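Local coordinates for putative cytosine/guanine deaminase (Unidentified, PDB 2PAJ), which catalyses the hydrolytic deamination of 2-amino-4-hydroxypteridines such as isoxanthopterin, as a zinc-dependent amidohydrolase, at residues P10-M21 with S32-G43; I197-H205 with A238-H246. All coordinates share one frame; numbering follows the deposited sequence.

Interaction 1 of 2, residues P10-M21 with S32-G43; sequences PSTLIRNAAAIM and SRVPGPDIRIVG
Leu13 CD1 lies over one face of the Arg40 guanidinium, 3.2 Å above its plane and displaced toward the rim, while Ser11 OG stands at the edge of the same group. Both residues bind Glu58, by a salt bridge from Arg40 NE and a hydrogen bond with Ser11 OG; Arg40 NH2 also reaches Ala53 O. A second guanidinium, that of Arg33, has Met21 SD over one face; the sulfur's closest approach is to the aliphatic chain, 3.5 Å from Arg33 CG. Strands 11-15 and 39-42, adjacent and antiparallel (axes at 164°), belong to a small mixed sheet with 45-49 and 59-62, consistent with the accessory beta domain of amidohydrolases. Thr12 pairs with Ile41 (Ile41 N to Thr12 O 2.8 Å), and Ile14 with Ile39. Past the loop a separate single bridge pairs Met21 with Arg33, the register shifted by one residue, with Val34 N bonded to Ile20 O at 3.0 Å. With CG2 anti to its backbone N, Ile20 sets that methyl 3.5 Å from Val34 CG1. The chemistry divides by face: one is mainly apolar (Ile14, Ile39 and Ile41, with Thr12 opposite Ile41), whereas on the other Ser11 and Leu13 flank the Arg40 charge, which Glu58 probably balances.

Interaction 2 of 2, residues I197-H205 with A238-H246; sequences IERLAARYH and ARRLGLRMH
Leu243 carries CG anti to its carbonyl carbon, and His205 carries its ring anti to the backbone N (chi1 -169°); together these torsions bring a leucine methyl onto the imidazole. Leu243 CD2 sits 3.5 Å from the centroid of the His205 ring and only 2° off the ring normal, a CH-pi contact centred on the face. The other branch, CD1, turns to the helix and meets Ile197 CG2 at 3.8 Å, so one leucine spans both ends of 197-205. Leu241 packs beside it: its CD1 lies 3.8 Å from Ala201 CB and 3.9 Å from Ile197 CG2, where the small alanine lets the chains come close. Farther out, Arg240, bent at chi3, presents NH2 to Glu198 OE2 at 2.6 Å. This pair is a salt bridge, but the hydrogen bond within it is weak, its angle at the hydrogen being 120°. Gly242, with positive phi, ends the helix in a Schellman motif and redirects the chain toward strand 244-248. Helix 190-203, with His205 just beyond it, thus packs mainly on the turn leading from helix 228-240 into strand 244-248. Strand 213-217, which follows the first helix, pairs in parallel with 244-248, and the arrangement is a helix-to-strand junction of the TIM barrel on which amidohydrolases are built.

Interaction 1 is a backbone-led contact and interaction 2 a side-chain one. In 10-21 with 32-43 two separate ladders of main-chain hydrogen bonds, their registers offset by one, bury 1049 Å² in all; between 197-205 and 238-246 no main-chain bond crosses, and 323 Å² is buried. Interaction 1 buries Arg40 and Asp38 with its isoleucines, while the ion pair of interaction 2 lies on its more exposed side. The first builds a small sheet, the second joins successive helix-to-strand units of the barrel. Strand 19-20 of interaction 1 pairs with barrel strand 67-73, so both contacts reach the barrel, though their centres are 35 Å apart and both lie away from the zinc site.

Interaction 1 of 2, residues P10-M21 with S32-G43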
loop_
_atom_site.group_PDB
_atom_site.type_symbol
_atom_site.label_atom_id
_atom_site.label_comp_id
_atom_site.label_asym_id
_atom_site.label_seq_id
_atom_site.Cartn_x
_atom_site.Cartn_y
_atom_site.Cartn_z
ATOM N N PRO A 10 -4.968 -24.913 14.708
ATOM C CA PRO A 10 -4.712 -23.581 14.101
ATOM C C PRO A 10 -4.010 -22.662 15.101
ATOM O O PRO A 10 -4.551 -21.618 15.509
ATOM C CB PRO A 10 -6.063 -22.992 13.689
ATOM C CG PRO A 10 -6.936 -24.268 13.570
ATOM C CD PRO A 10 -6.418 -25.184 14.718
ATOM N N SER A 11 -2.816 -23.082 15.517
ATOM C CA SER A 11 -2.001 -22.299 16.442
ATOM C C SER A 11 -0.561 -22.342 15.969
ATOM O O SER A 11 -0.093 -23.346 15.433
ATOM C CB SER A 11 -2.082 -22.853 17.858
ATOM O OG SER A 11 -1.458 -21.963 18.762
ATOM N N THR A 12 0.153 -21.251 16.161
ATOM C CA THR A 12 1.526 -21.228 15.716
ATOM C C THR A 12 2.412 -20.456 16.671
ATOM O O THR A 12 1.984 -19.481 17.279
ATOM C CB THR A 12 1.615 -20.623 14.319
ATOM O OG1 THR A 12 0.874 -21.449 13.413
ATOM C CG2 THR A 12 3.061 -20.521 13.873
ATOM N N LEU A 13 3.653 -20.901 16.804
ATOM C CA LEU A 13 4.578 -20.234 17.691
ATOM C C LEU A 13 5.867 -19.871 16.978
ATOM O O LEU A 13 6.619 -20.732 16.537
ATOM C CB LEU A 13 4.883 -21.120 18.900
ATOM C CG LEU A 13 5.629 -20.505 20.089
ATOM C CD1 LEU A 13 4.702 -19.583 20.847
ATOM C CD2 LEU A 13 6.135 -21.605 21.008
ATOM N N ILE A 14 6.094 -18.574 16.843
ATOM C CA ILE A 14 7.312 -18.070 16.236
ATOM C C ILE A 14 8.228 -17.959 17.451
ATOM O O ILE A 14 7.909 -17.258 18.416
ATOM C CB ILE A 14 7.067 -16.686 15.597
ATOM C CG1 ILE A 14 5.961 -16.792 14.540
ATOM C CG2 ILE A 14 8.342 -16.159 14.965
ATOM C CD1 ILE A 14 5.558 -15.461 13.946
ATOM N N ARG A 15 9.346 -18.674 17.424
ATOM C CA ARG A 15 10.238 -18.664 18.572
ATOM C C ARG A 15 11.624 -18.093 18.357
ATOM O O ARG A 15 12.183 -18.141 17.256
ATOM C CB ARG A 15 10.435 -20.081 19.118
ATOM C CG ARG A 15 9.235 -20.993 19.076
ATOM C CD ARG A 15 9.634 -22.339 19.662
ATOM N NE ARG A 15 10.041 -22.212 21.067
ATOM C CZ ARG A 15 10.745 -23.124 21.737
ATOM N NH1 ARG A 15 11.137 -24.247 21.136
ATOM N NH2 ARG A 15 11.046 -22.918 23.015
ATOM N N ASN A 16 12.160 -17.564 19.453
ATOM C CA ASN A 16 13.516 -17.046 19.521
ATOM C C ASN A 16 13.909 -15.962 18.528
ATOM O O ASN A 16 14.923 -16.077 17.847
ATOM C CB ASN A 16 14.465 -18.238 19.409
ATOM C CG ASN A 16 15.838 -17.932 19.910
ATOM O OD1 ASN A 16 16.002 -17.413 21.012
ATOM N ND2 ASN A 16 16.845 -18.262 19.113
ATOM N N ALA A 17 13.116 -14.900 18.456
ATOM C CA ALA A 17 13.408 -13.806 17.531
ATOM C C ALA A 17 14.551 -12.941 18.075
ATOM O O ALA A 17 14.647 -12.707 19.286
ATOM C CB ALA A 17 12.169 -12.959 17.323
ATOM N N ALA A 18 15.416 -12.472 17.180
ATOM C CA ALA A 18 16.541 -11.638 17.567
ATOM C C ALA A 18 16.061 -10.231 17.910
ATOM O O ALA A 18 16.685 -9.528 18.698
ATOM C CB ALA A 18 17.557 -11.588 16.439
ATOM N N ALA A 19 14.943 -9.828 17.312
ATOM C CA ALA A 19 14.370 -8.507 17.544
ATOM C C ALA A 19 12.909 -8.445 17.098
ATOM O O ALA A 19 12.505 -9.136 16.157
ATOM C CB ALA A 19 15.180 -7.456 16.811
ATOM N N ILE A 20 12.127 -7.605 17.776
ATOM C CA ILE A 20 10.709 -7.435 17.471
ATOM C C ILE A 20 10.270 -5.970 17.444
ATOM O O ILE A 20 10.112 -5.345 18.490
ATOM C CB ILE A 20 9.817 -8.152 18.513
ATOM C CG1 ILE A 20 10.224 -9.623 18.654
ATOM C CG2 ILE A 20 8.366 -8.072 18.077
ATOM C CD1 ILE A 20 9.454 -10.390 19.726
ATOM N N MET A 21 10.070 -5.420 16.253
ATOM C CA MET A 21 9.606 -4.038 16.141
ATOM C C MET A 21 8.066 -4.050 16.111
ATOM O O MET A 21 7.451 -4.779 15.339
ATOM C CB MET A 21 10.179 -3.382 14.884
ATOM C CG MET A 21 11.714 -3.386 14.801
ATOM S SD MET A 21 12.616 -2.838 16.281
ATOM C CE MET A 21 12.424 -1.088 16.201
ATOM N N SER A 32 7.816 1.075 20.447
ATOM C CA SER A 32 8.146 0.775 19.055
ATOM C C SER A 32 8.896 -0.534 18.902
ATOM O O SER A 32 8.918 -1.138 17.832
ATOM C CB SER A 32 8.976 1.912 18.440
ATOM O OG SER A 32 10.297 1.941 18.953
ATOM N N ARG A 33 9.536 -0.955 19.980
ATOM C CA ARG A 33 10.283 -2.195 19.983
ATOM C C ARG A 33 9.922 -2.882 21.280
ATOM O O ARG A 33 9.890 -2.257 22.342
ATOM C CB ARG A 33 11.780 -1.918 19.955
ATOM C CG ARG A 33 12.632 -3.153 19.816
ATOM C CD ARG A 33 14.073 -2.822 20.112
ATOM N NE ARG A 33 14.987 -3.890 19.730
ATOM C CZ ARG A 33 16.005 -3.725 18.897
ATOM N NH1 ARG A 33 16.242 -2.533 18.352
ATOM N NH2 ARG A 33 16.787 -4.753 18.613
ATOM N N VAL A 34 9.628 -4.166 21.210
ATOM C CA VAL A 34 9.285 -4.867 22.424
ATOM C C VAL A 34 10.320 -5.924 22.718
ATOM O O VAL A 34 10.339 -6.991 22.113
ATOM C CB VAL A 34 7.903 -5.530 22.331
ATOM C CG1 VAL A 34 7.854 -6.469 21.155
ATOM C CG2 VAL A 34 7.610 -6.288 23.603
ATOM N N PRO A 35 11.261 -5.609 23.608
ATOM C CA PRO A 35 12.206 -6.704 23.840
ATOM C C PRO A 35 11.391 -7.843 24.468
ATOM O O PRO A 35 10.911 -7.733 25.604
ATOM C CB PRO A 35 13.245 -6.067 24.781
ATOM C CG PRO A 35 13.302 -4.626 24.244
ATOM C CD PRO A 35 11.814 -4.311 24.054
ATOM N N GLY A 36 11.197 -8.892 23.672
ATOM C CA GLY A 36 10.435 -10.068 24.072
ATOM C C GLY A 36 10.940 -11.081 23.083
ATOM O O GLY A 36 11.564 -10.649 22.114
ATOM N N PRO A 37 10.736 -12.400 23.262
ATOM C CA PRO A 37 11.309 -13.242 22.201
ATOM C C PRO A 37 10.385 -14.074 21.304
ATOM O O PRO A 37 10.650 -14.198 20.110
ATOM C CB PRO A 37 12.294 -14.115 22.964
ATOM C CG PRO A 37 11.522 -14.416 24.199
ATOM C CD PRO A 37 10.787 -13.103 24.555
ATOM N N ASP A 38 9.323 -14.658 21.857
ATOM C CA ASP A 38 8.430 -15.482 21.033
ATOM C C ASP A 38 7.088 -14.817 20.776
ATOM O O ASP A 38 6.746 -13.819 21.414
ATOM C CB ASP A 38 8.170 -16.853 21.683
ATOM C CG ASP A 38 9.433 -17.510 22.207
ATOM O OD1 ASP A 38 9.594 -17.559 23.446
ATOM O OD2 ASP A 38 10.262 -17.971 21.386
ATOM N N ILE A 39 6.333 -15.388 19.837
ATOM C CA ILE A 39 5.005 -14.887 19.485
ATOM C C ILE A 39 4.040 -16.015 19.135
ATOM O O ILE A 39 4.311 -16.824 18.247
ATOM C CB ILE A 39 5.058 -13.931 18.288
ATOM C CG1 ILE A 39 6.006 -12.765 18.589
ATOM C CG2 ILE A 39 3.652 -13.411 17.980
ATOM C CD1 ILE A 39 6.206 -11.828 17.430
ATOM N N ARG A 40 2.914 -16.060 19.844
ATOM C CA ARG A 40 1.894 -17.080 19.605
ATOM C C ARG A 40 0.739 -16.521 18.776
ATOM O O ARG A 40 0.243 -15.428 19.027
ATOM C CB ARG A 40 1.360 -17.638 20.932
ATOM C CG ARG A 40 0.191 -18.601 20.773
ATOM C CD ARG A 40 -0.058 -19.476 22.002
ATOM N NE ARG A 40 0.741 -20.701 21.967
ATOM C CZ ARG A 40 1.900 -20.853 22.598
ATOM N NH1 ARG A 40 2.387 -19.852 23.318
ATOM N NH2 ARG A 40 2.573 -21.998 22.507
ATOM N N ILE A 41 0.320 -17.281 17.777
ATOM C CA ILE A 41 -0.769 -16.869 16.912
ATOM C C ILE A 41 -1.879 -17.915 16.933
ATOM O O ILE A 41 -1.628 -19.106 16.721
ATOM C CB ILE A 41 -0.289 -16.717 15.444
ATOM C CG1 ILE A 41 0.767 -15.614 15.346
ATOM C CG2 ILE A 41 -1.482 -16.439 14.521
ATOM C CD1 ILE A 41 1.466 -15.555 13.991
ATOM N N VAL A 42 -3.101 -17.473 17.211
ATOM C CA VAL A 42 -4.242 -18.384 17.189
ATOM C C VAL A 42 -5.232 -17.835 16.170
ATOM O O VAL A 42 -5.842 -16.785 16.370
ATOM C CB VAL A 42 -4.920 -18.534 18.578
ATOM C CG1 VAL A 42 -5.299 -17.164 19.134
ATOM C CG2 VAL A 42 -6.145 -19.435 18.446
ATOM N N GLY A 43 -5.363 -18.549 15.061
ATOM C CA GLY A 43 -6.257 -18.095 14.022
ATOM C C GLY A 43 -5.622 -16.947 13.268
ATOM O O GLY A 43 -4.524 -17.071 12.717
#

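Interaction 2 of 2, residues I197-H205 with A238-H246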
loop_
_atom_site.group_PDB
_atom_site.type_symbol
_atom_site.label_atom_id
_atom_site.label_comp_id
_atom_site.label_asym_id
_atom_site.label_seq_id
_atom_site.Cartn_x
_atom_site.Cartn_y
_atom_site.Cartn_z
ATOM N N ILE A 197 -19.325 2.241 -7.982
ATOM C CA ILE A 197 -18.873 2.200 -6.612
ATOM C C ILE A 197 -19.895 1.578 -5.670
ATOM O O ILE A 197 -19.533 0.853 -4.736
ATOM C CB ILE A 197 -18.464 3.602 -6.155
ATOM C CG1 ILE A 197 -17.061 3.899 -6.695
ATOM C CG2 ILE A 197 -18.500 3.707 -4.645
ATOM C CD1 ILE A 197 -16.448 5.154 -6.155
ATOM N N GLU A 198 -21.171 1.833 -5.924
ATOM C CA GLU A 198 -22.223 1.258 -5.095
ATOM C C GLU A 198 -22.185 -0.263 -5.302
ATOM O O GLU A 198 -22.281 -1.054 -4.359
ATOM C CB GLU A 198 -23.565 1.858 -5.506
ATOM C CG GLU A 198 -23.546 3.383 -5.418
ATOM C CD GLU A 198 -24.932 4.019 -5.450
ATOM O OE1 GLU A 198 -25.617 3.929 -6.503
ATOM O OE2 GLU A 198 -25.332 4.613 -4.421
ATOM N N ARG A 199 -21.998 -0.652 -6.557
ATOM C CA ARG A 199 -21.907 -2.053 -6.909
ATOM C C ARG A 199 -20.734 -2.663 -6.136
ATOM O O ARG A 199 -20.898 -3.657 -5.428
ATOM C CB ARG A 199 -21.698 -2.180 -8.417
ATOM C CG ARG A 199 -21.372 -3.570 -8.876
ATOM C CD ARG A 199 -20.520 -3.516 -10.141
ATOM N NE ARG A 199 -19.560 -4.621 -10.205
ATOM C CZ ARG A 199 -18.263 -4.462 -10.462
ATOM N NH1 ARG A 199 -17.773 -3.247 -10.683
ATOM N NH2 ARG A 199 -17.448 -5.512 -10.479
ATOM N N LEU A 200 -19.558 -2.050 -6.269
ATOM C CA LEU A 200 -18.341 -2.505 -5.583
ATOM C C LEU A 200 -18.439 -2.449 -4.055
ATOM O O LEU A 200 -17.947 -3.331 -3.351
ATOM C CB LEU A 200 -17.147 -1.661 -6.027
ATOM C CG LEU A 200 -16.769 -1.789 -7.501
ATOM C CD1 LEU A 200 -15.702 -0.754 -7.847
ATOM C CD2 LEU A 200 -16.289 -3.218 -7.780
ATOM N N ALA A 201 -19.075 -1.402 -3.550
ATOM C CA ALA A 201 -19.232 -1.241 -2.121
ATOM C C ALA A 201 -20.039 -2.384 -1.543
ATOM O O ALA A 201 -19.750 -2.880 -0.464
ATOM C CB ALA A 201 -19.917 0.067 -1.821
ATOM N N ALA A 202 -21.058 -2.809 -2.274
ATOM C CA ALA A 202 -21.924 -3.883 -1.806
ATOM C C ALA A 202 -21.320 -5.254 -2.037
ATOM O O ALA A 202 -21.607 -6.185 -1.301
ATOM C CB ALA A 202 -23.267 -3.791 -2.493
ATOM N N ARG A 203 -20.472 -5.371 -3.048
ATOM C CA ARG A 203 -19.876 -6.646 -3.389
ATOM C C ARG A 203 -18.638 -7.030 -2.590
ATOM O O ARG A 203 -18.569 -8.135 -2.052
ATOM C CB ARG A 203 -19.539 -6.642 -4.876
ATOM C CG ARG A 203 -19.214 -7.984 -5.512
ATOM C CD ARG A 203 -18.700 -7.694 -6.919
ATOM N NE ARG A 203 -18.651 -8.825 -7.855
ATOM C CZ ARG A 203 -18.068 -9.993 -7.605
ATOM N NH1 ARG A 203 -17.482 -10.202 -6.431
ATOM N NH2 ARG A 203 -18.052 -10.938 -8.539
ATOM N N TYR A 204 -17.667 -6.122 -2.500
ATOM C CA TYR A 204 -16.409 -6.421 -1.819
ATOM C C TYR A 204 -16.070 -5.777 -0.476
ATOM O O TYR A 204 -15.384 -6.388 0.345
ATOM C CB TYR A 204 -15.251 -6.112 -2.745
ATOM C CG TYR A 204 -15.310 -6.776 -4.085
ATOM C CD1 TYR A 204 -15.632 -6.041 -5.227
ATOM C CD2 TYR A 204 -14.967 -8.125 -4.229
ATOM C CE1 TYR A 204 -15.600 -6.624 -6.481
ATOM C CE2 TYR A 204 -14.936 -8.722 -5.479
ATOM C CZ TYR A 204 -15.248 -7.964 -6.600
ATOM O OH TYR A 204 -15.181 -8.535 -7.842
ATOM N N HIS A 205 -16.527 -4.550 -0.255
ATOM C CA HIS A 205 -16.206 -3.834 0.976
ATOM C C HIS A 205 -16.719 -4.438 2.287
ATOM O O HIS A 205 -17.914 -4.641 2.474
ATOM C CB HIS A 205 -16.666 -2.377 0.868
ATOM C CG HIS A 205 -16.151 -1.490 1.959
ATOM N ND1 HIS A 205 -16.924 -1.102 3.033
ATOM C CD2 HIS A 205 -14.944 -0.899 2.136
ATOM C CE1 HIS A 205 -16.218 -0.309 3.821
ATOM N NE2 HIS A 205 -15.014 -0.170 3.299
ATOM N N ALA A 238 -19.473 8.511 -0.973
ATOM C CA ALA A 238 -18.470 7.761 -0.235
ATOM C C ALA A 238 -18.872 7.715 1.226
ATOM O O ALA A 238 -18.959 6.650 1.826
ATOM C CB ALA A 238 -17.112 8.429 -0.380
ATOM N N ARG A 239 -19.122 8.885 1.796
ATOM C CA ARG A 239 -19.506 8.966 3.194
ATOM C C ARG A 239 -20.821 8.262 3.474
ATOM O O ARG A 239 -20.993 7.655 4.529
ATOM C CB ARG A 239 -19.567 10.424 3.627
ATOM C CG ARG A 239 -18.203 11.088 3.580
ATOM C CD ARG A 239 -18.101 12.183 4.609
ATOM N NE ARG A 239 -16.746 12.699 4.698
ATOM C CZ ARG A 239 -16.246 13.647 3.923
ATOM N NH1 ARG A 239 -16.990 14.199 2.989
ATOM N NH2 ARG A 239 -14.994 14.040 4.082
ATOM N N ARG A 240 -21.736 8.334 2.517
ATOM C CA ARG A 240 -23.029 7.677 2.642
ATOM C C ARG A 240 -22.847 6.159 2.686
ATOM O O ARG A 240 -23.574 5.465 3.376
ATOM C CB ARG A 240 -23.921 8.041 1.458
ATOM C CG ARG A 240 -25.308 7.434 1.530
ATOM C CD ARG A 240 -26.126 7.792 0.317
ATOM N NE ARG A 240 -25.724 7.023 -0.851
ATOM C CZ ARG A 240 -25.492 7.561 -2.042
ATOM N NH1 ARG A 240 -25.614 8.876 -2.210
ATOM N NH2 ARG A 240 -25.153 6.788 -3.068
ATOM N N LEU A 241 -21.882 5.649 1.931
ATOM C CA LEU A 241 -21.605 4.216 1.895
ATOM C C LEU A 241 -20.568 3.815 2.947
ATOM O O LEU A 241 -20.180 2.650 3.023
ATOM C CB LEU A 241 -21.099 3.805 0.510
ATOM C CG LEU A 241 -22.093 3.857 -0.657
ATOM C CD1 LEU A 241 -21.415 3.537 -1.985
ATOM C CD2 LEU A 241 -23.200 2.873 -0.374
ATOM N N GLY A 242 -20.124 4.783 3.748
ATOM C CA GLY A 242 -19.136 4.513 4.779
ATOM C C GLY A 242 -17.766 4.156 4.225
ATOM O O GLY A 242 -17.064 3.306 4.774
ATOM N N LEU A 243 -17.380 4.813 3.135
ATOM C CA LEU A 243 -16.090 4.561 2.505
ATOM C C LEU A 243 -15.148 5.742 2.709
ATOM O O LEU A 243 -15.589 6.841 3.038
ATOM C CB LEU A 243 -16.263 4.342 0.999
ATOM C CG LEU A 243 -17.228 3.301 0.459
ATOM C CD1 LEU A 243 -17.182 3.351 -1.051
ATOM C CD2 LEU A 243 -16.854 1.919 0.972
ATOM N N ARG A 244 -13.852 5.509 2.505
ATOM C CA ARG A 244 -12.856 6.569 2.635
ATOM C C ARG A 244 -12.551 7.171 1.263
ATOM O O ARG A 244 -12.849 6.572 0.227
ATOM C CB ARG A 244 -11.570 6.037 3.268
ATOM C CG ARG A 244 -11.794 5.509 4.658
ATOM C CD ARG A 244 -10.575 5.644 5.519
ATOM N NE ARG A 244 -10.961 5.501 6.916
ATOM C CZ ARG A 244 -10.264 5.971 7.942
ATOM N NH1 ARG A 244 -9.123 6.621 7.738
ATOM N NH2 ARG A 244 -10.722 5.811 9.172
ATOM N N MET A 245 -11.965 8.364 1.262
ATOM C CA MET A 245 -11.641 9.056 0.019
ATOM C C MET A 245 -10.136 9.235 -0.157
ATOM O O MET A 245 -9.412 9.521 0.801
ATOM C CB MET A 245 -12.322 10.416 0.009
ATOM C CG MET A 245 -13.845 10.364 0.039
ATOM S SD MET A 245 -14.526 11.825 0.794
ATOM C CE MET A 245 -15.010 11.155 2.261
ATOM N N HIS A 246 -9.669 9.071 -1.390
ATOM C CA HIS A 246 -8.258 9.208 -1.695
ATOM C C HIS A 246 -8.032 9.774 -3.085
ATOM O O HIS A 246 -8.772 9.465 -4.006
ATOM C CB HIS A 246 -7.579 7.847 -1.573
ATOM C CG HIS A 246 -6.170 7.825 -2.071
ATOM N ND1 HIS A 246 -5.796 7.137 -3.202
ATOM C CD2 HIS A 246 -5.047 8.414 -1.599
ATOM C CE1 HIS A 246 -4.501 7.302 -3.407
ATOM N NE2 HIS A 246 -4.024 8.075 -2.449
#